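Ribosomal RNA methyltransferase, putative (Plasmodium falciparum, PDB 2PLW) binds S-adenosylmethionine and probably transfers its methyl group to a uridine 2'-hydroxyl of ribosomal RNA. Local coordinates at residues F19-G30 and K105-A114. Numbering follows the deposited sequence.
Sequences FLKKNKIILDIG and KKIDIILSDA. With SAM (S-adenosylmethionine), chain C.
Ile25 and Asp108 meet at the corner where strands 24-29 and 109-112 begin their parallel pairing, which in this FtsJ-like methyltransferase domain illustrates how a Rossmann-like fold builds its cofactor site at the carboxyl ends of central strands. Ile25 N gives an almost straight bond (179°) to the anti lone pair of Asp108 OD2, at 2.8 Å. CG of Asp108 stands beside its own backbone N (chi1 -58°), which turns the carboxylate back on the neighbouring strand. OD1 takes a hydrogen bond from Asn145 and, through a water, reaches Lys24 NZ. Beyond this corner the backbone takes over: Ile109 N to Ile25 O, Leu27 N to Ile109 O and Leu111 N to Leu27 O, the last two both 2.8 Å, then Ile29 N to Leu111 O, and Asp113 N to Ile29 O at 3.1 Å.

Apolar contacts form on both faces. On one, Ile26 CG1 lies alongside Ile109 CD1 (3.7 Å), while the Phe19 ring lays CE1 against Leu111 CD2 at 3.8 Å. On the side that packs against helix 122-143, Ile107 CG2, from before the corner, meets Leu27 CB, and Ile29 CD1 meets Ile110 CG2, each at 3.8 Å.

Where the strands end, Gly30 and Ala114 border S-adenosylmethionine. Asp113 OD2 accepts a hydrogen bond from the cofactor's amino N (2.8 Å). Pairing thus places the Asp113 backbone, while its carboxylate is gripped by cofactor, Tyr190 and Lys153, the predicted proton acceptor.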
loop_
_atom_site.group_PDB
_atom_site.type_symbol
_atom_site.label_atom_id
_atom_site.label_comp_id
_atom_site.label_asym_id
_atom_site.label_seq_id
_atom_site.Cartn_x
_atom_site.Cartn_y
_atom_site.Cartn_z
ATOM N N PHE A 19 -1.183 9.461 9.497
ATOM C CA PHE A 19 -0.746 9.771 8.144
ATOM C C PHE A 19 -1.907 10.226 7.276
ATOM O O PHE A 19 -1.687 10.873 6.258
ATOM C CB PHE A 19 -0.006 8.570 7.514
ATOM C CG PHE A 19 -0.707 7.250 7.706
ATOM C CD1 PHE A 19 -1.721 6.861 6.825
ATOM C CD2 PHE A 19 -0.358 6.395 8.762
ATOM C CE1 PHE A 19 -2.373 5.639 6.984
ATOM C CE2 PHE A 19 -1.021 5.173 8.937
ATOM C CZ PHE A 19 -2.022 4.796 8.034
ATOM N N LEU A 20 -3.145 9.904 7.671
ATOM C CA LEU A 20 -4.306 10.299 6.878
ATOM C C LEU A 20 -4.676 11.745 7.154
ATOM O O LEU A 20 -5.240 12.069 8.202
ATOM C CB LEU A 20 -5.504 9.385 7.113
ATOM C CG LEU A 20 -5.319 7.919 6.689
ATOM C CD1 LEU A 20 -6.471 7.047 7.233
ATOM C CD2 LEU A 20 -5.226 7.779 5.153
ATOM N N LYS A 21 -4.354 12.599 6.191
ATOM C CA LYS A 21 -4.387 14.048 6.377
ATOM C C LYS A 21 -5.061 14.693 5.176
ATOM O O LYS A 21 -5.212 14.060 4.125
ATOM C CB LYS A 21 -2.956 14.574 6.520
ATOM C CG LYS A 21 -2.300 14.263 7.869
ATOM C CD LYS A 21 -0.819 14.652 7.954
ATOM C CE LYS A 21 0.077 13.659 7.187
ATOM N NZ LYS A 21 1.538 13.587 7.566
ATOM N N LYS A 22 -5.443 15.958 5.331
ATOM C CA LYS A 22 -6.098 16.706 4.266
ATOM C C LYS A 22 -5.179 16.939 3.062
ATOM O O LYS A 22 -3.965 16.983 3.206
ATOM C CB LYS A 22 -6.624 18.049 4.805
ATOM C CG LYS A 22 -5.544 19.025 5.220
ATOM C CD LYS A 22 -6.157 20.377 5.606
ATOM C CE LYS A 22 -5.089 21.433 5.870
ATOM N NZ LYS A 22 -4.191 21.165 7.054
ATOM N N ASN A 23 -5.782 17.091 1.887
ATOM C CA ASN A 23 -5.073 17.459 0.656
ATOM C C ASN A 23 -3.974 16.461 0.288
ATOM O O ASN A 23 -2.876 16.845 -0.131
ATOM C CB ASN A 23 -4.505 18.897 0.731
ATOM C CG ASN A 23 -4.153 19.460 -0.646
ATOM O OD1 ASN A 23 -4.612 18.951 -1.666
ATOM N ND2 ASN A 23 -3.328 20.503 -0.674
ATOM N N LYS A 24 -4.282 15.182 0.465
ATOM C CA LYS A 24 -3.358 14.121 0.057
ATOM C C LYS A 24 -3.995 13.229 -0.983
ATOM O O LYS A 24 -5.212 12.972 -0.935
ATOM C CB LYS A 24 -2.950 13.242 1.241
ATOM C CG LYS A 24 -2.289 14.003 2.425
ATOM C CD LYS A 24 -0.897 14.489 2.058
ATOM C CE LYS A 24 -0.313 15.405 3.132
ATOM N NZ LYS A 24 0.991 15.969 2.671
ATOM N N ILE A 25 -3.157 12.745 -1.896
ATOM C CA ILE A 25 -3.596 11.697 -2.814
ATOM C C ILE A 25 -3.184 10.374 -2.150
ATOM O O ILE A 25 -2.027 10.186 -1.786
ATOM C CB ILE A 25 -2.961 11.858 -4.195
ATOM C CG1 ILE A 25 -3.427 13.178 -4.837
ATOM C CG2 ILE A 25 -3.327 10.674 -5.079
ATOM C CD1 ILE A 25 -2.867 13.405 -6.272
ATOM N N ILE A 26 -4.133 9.459 -2.039
ATOM C CA ILE A 26 -3.952 8.205 -1.285
ATOM C C ILE A 26 -4.275 6.992 -2.158
ATOM O O ILE A 26 -5.339 6.907 -2.775
ATOM C CB ILE A 26 -4.849 8.194 -0.033
ATOM C CG1 ILE A 26 -4.570 9.432 0.823
ATOM C CG2 ILE A 26 -4.583 6.950 0.830
ATOM C CD1 ILE A 26 -5.760 9.817 1.676
ATOM N N LEU A 27 -3.337 6.049 -2.200
ATOM C CA LEU A 27 -3.516 4.804 -2.947
ATOM C C LEU A 27 -3.540 3.621 -1.998
ATOM O O LEU A 27 -2.669 3.473 -1.157
ATOM C CB LEU A 27 -2.374 4.624 -3.947
ATOM C CG LEU A 27 -2.351 3.299 -4.725
ATOM C CD1 LEU A 27 -3.575 3.144 -5.587
ATOM C CD2 LEU A 27 -1.100 3.213 -5.583
ATOM N N ASP A 28 -4.522 2.749 -2.196
ATOM C CA ASP A 28 -4.767 1.614 -1.332
ATOM C C ASP A 28 -4.606 0.377 -2.197
ATOM O O ASP A 28 -5.473 0.100 -3.034
ATOM C CB ASP A 28 -6.197 1.721 -0.798
ATOM C CG ASP A 28 -6.602 0.547 0.060
ATOM O OD1 ASP A 28 -5.734 -0.075 0.690
ATOM O OD2 ASP A 28 -7.821 0.230 0.082
ATOM N N ILE A 29 -3.485 -0.319 -2.031
ATOM C CA ILE A 29 -3.172 -1.475 -2.867
ATOM C C ILE A 29 -3.694 -2.730 -2.185
ATOM O O ILE A 29 -3.559 -2.869 -0.961
ATOM C CB ILE A 29 -1.658 -1.601 -3.105
ATOM C CG1 ILE A 29 -1.137 -0.330 -3.792
ATOM C CG2 ILE A 29 -1.352 -2.887 -3.948
ATOM C CD1 ILE A 29 0.358 -0.352 -4.028
ATOM N N GLY A 30 -4.297 -3.619 -2.975
ATOM C CA GLY A 30 -4.970 -4.798 -2.428
ATOM C C GLY A 30 -6.255 -4.366 -1.738
ATOM O O GLY A 30 -6.482 -4.732 -0.600
ATOM N N LYS A 105 0.740 14.473 -11.244
ATOM C CA LYS A 105 0.938 14.403 -9.805
ATOM C C LYS A 105 1.442 13.041 -9.356
ATOM O O LYS A 105 1.181 12.029 -9.986
ATOM C CB LYS A 105 -0.352 14.750 -9.070
ATOM C CG LYS A 105 -0.752 16.220 -9.179
ATOM C CD LYS A 105 -2.052 16.503 -8.426
ATOM C CE LYS A 105 -3.251 15.909 -9.182
ATOM N NZ LYS A 105 -3.546 16.670 -10.444
ATOM N N LYS A 106 2.176 13.038 -8.259
ATOM C CA LYS A 106 2.523 11.793 -7.595
ATOM C C LYS A 106 1.620 11.586 -6.364
ATOM O O LYS A 106 0.727 12.382 -6.099
ATOM C CB LYS A 106 4.023 11.723 -7.290
ATOM C CG LYS A 106 4.860 11.521 -8.574
ATOM C CD LYS A 106 6.255 11.092 -8.252
ATOM C CE LYS A 106 7.112 11.003 -9.482
ATOM N NZ LYS A 106 8.447 10.533 -9.150
ATOM N N ILE A 107 1.809 10.465 -5.688
ATOM C CA ILE A 107 0.867 9.963 -4.722
ATOM C C ILE A 107 1.470 10.174 -3.333
ATOM O O ILE A 107 2.579 9.770 -3.096
ATOM C CB ILE A 107 0.627 8.436 -4.966
ATOM C CG1 ILE A 107 0.088 8.210 -6.389
ATOM C CG2 ILE A 107 -0.353 7.856 -3.943
ATOM C CD1 ILE A 107 -0.235 6.792 -6.677
ATOM N N ASP A 108 0.738 10.799 -2.424
ATOM C CA ASP A 108 1.287 11.118 -1.109
ATOM C C ASP A 108 1.365 9.983 -0.097
ATOM O O ASP A 108 2.258 9.974 0.767
ATOM C CB ASP A 108 0.496 12.273 -0.508
ATOM C CG ASP A 108 0.515 13.483 -1.391
ATOM O OD1 ASP A 108 1.584 14.098 -1.495
ATOM O OD2 ASP A 108 -0.513 13.782 -2.039
ATOM N N ILE A 109 0.405 9.067 -0.172
ATOM C CA ILE A 109 0.313 7.966 0.757
ATOM C C ILE A 109 0.009 6.718 -0.035
ATOM O O ILE A 109 -0.995 6.664 -0.770
ATOM C CB ILE A 109 -0.801 8.191 1.819
ATOM C CG1 ILE A 109 -0.593 9.519 2.545
ATOM C CG2 ILE A 109 -0.842 7.022 2.781
ATOM C CD1 ILE A 109 -1.852 10.010 3.327
ATOM N N ILE A 110 0.909 5.751 0.061
ATOM C CA ILE A 110 0.685 4.481 -0.613
ATOM C C ILE A 110 0.623 3.401 0.454
ATOM O O ILE A 110 1.572 3.206 1.200
ATOM C CB ILE A 110 1.769 4.194 -1.666
ATOM C CG1 ILE A 110 1.689 5.219 -2.805
ATOM C CG2 ILE A 110 1.591 2.774 -2.247
ATOM C CD1 ILE A 110 2.871 5.076 -3.817
ATOM N N LEU A 111 -0.515 2.730 0.503
ATOM C CA LEU A 111 -0.784 1.673 1.474
ATOM C C LEU A 111 -0.938 0.349 0.732
ATOM O O LEU A 111 -1.527 0.295 -0.348
ATOM C CB LEU A 111 -2.088 1.951 2.235
ATOM C CG LEU A 111 -2.252 3.353 2.850
ATOM C CD1 LEU A 111 -3.662 3.603 3.402
ATOM C CD2 LEU A 111 -1.214 3.604 3.947
ATOM N N SER A 112 -0.424 -0.716 1.324
ATOM C CA SER A 112 -0.678 -2.038 0.793
ATOM C C SER A 112 -1.053 -3.015 1.891
ATOM O O SER A 112 -0.277 -3.264 2.819
ATOM C CB SER A 112 0.525 -2.566 0.011
ATOM O OG SER A 112 0.324 -3.923 -0.286
ATOM N N ASP A 113 -2.253 -3.560 1.753
ATOM C CA ASP A 113 -2.713 -4.681 2.569
ATOM C C ASP A 113 -2.728 -5.959 1.720
ATOM O O ASP A 113 -3.384 -6.945 2.088
ATOM C CB ASP A 113 -4.124 -4.384 3.104
ATOM C CG ASP A 113 -4.528 -5.299 4.253
ATOM O OD1 ASP A 113 -3.637 -5.647 5.067
ATOM O OD2 ASP A 113 -5.738 -5.642 4.336
ATOM N N ALA A 114 -1.998 -5.971 0.598
ATOM C CA ALA A 114 -1.977 -7.147 -0.291
ATOM C C ALA A 114 -1.225 -8.319 0.351
ATOM O O ALA A 114 -0.335 -8.122 1.170
ATOM C CB ALA A 114 -1.326 -6.803 -1.644
HETATM N N SAM C . -7.473 -4.025 2.895
HETATM C CA SAM C . -8.641 -4.719 2.253
HETATM C C SAM C . -9.971 -4.248 2.844
HETATM O O SAM C . -9.964 -3.640 3.915
HETATM O OXT SAM C . -11.056 -4.427 2.277
HETATM C CB SAM C . -8.479 -6.236 2.409
HETATM C CG SAM C . -7.333 -6.693 1.509
HETATM S SD SAM C . -7.241 -8.472 1.226
HETATM C CE SAM C . -6.705 -8.972 2.870
HETATM C "C5'" SAM C . -5.714 -8.636 0.265
HETATM C "C4'" SAM C . -5.953 -8.283 -1.204
HETATM O "O4'" SAM C . -4.680 -8.194 -1.850
HETATM C "C3'" SAM C . -6.787 -9.307 -2.012
HETATM O "O3'" SAM C . -8.035 -8.765 -2.387
HETATM C "C2'" SAM C . -5.917 -9.615 -3.240
HETATM O "O2'" SAM C . -6.597 -9.730 -4.485
HETATM C "C1'" SAM C . -4.946 -8.448 -3.232
HETATM N N9 SAM C . -3.683 -8.659 -3.942
HETATM C C8 SAM C . -2.751 -9.663 -3.771
HETATM N N7 SAM C . -1.719 -9.438 -4.612
HETATM C C5 SAM C . -1.986 -8.301 -5.306
HETATM C C6 SAM C . -1.290 -7.592 -6.286
HETATM N N6 SAM C . -0.110 -8.006 -6.728
HETATM N N1 SAM C . -1.821 -6.440 -6.809
HETATM C C2 SAM C . -3.044 -5.956 -6.381
HETATM N N3 SAM C . -3.732 -6.646 -5.400
HETATM C C4 SAM C . -3.215 -7.802 -4.892
HETATM O O HOH W 1 1.804 16.722 -0.059
#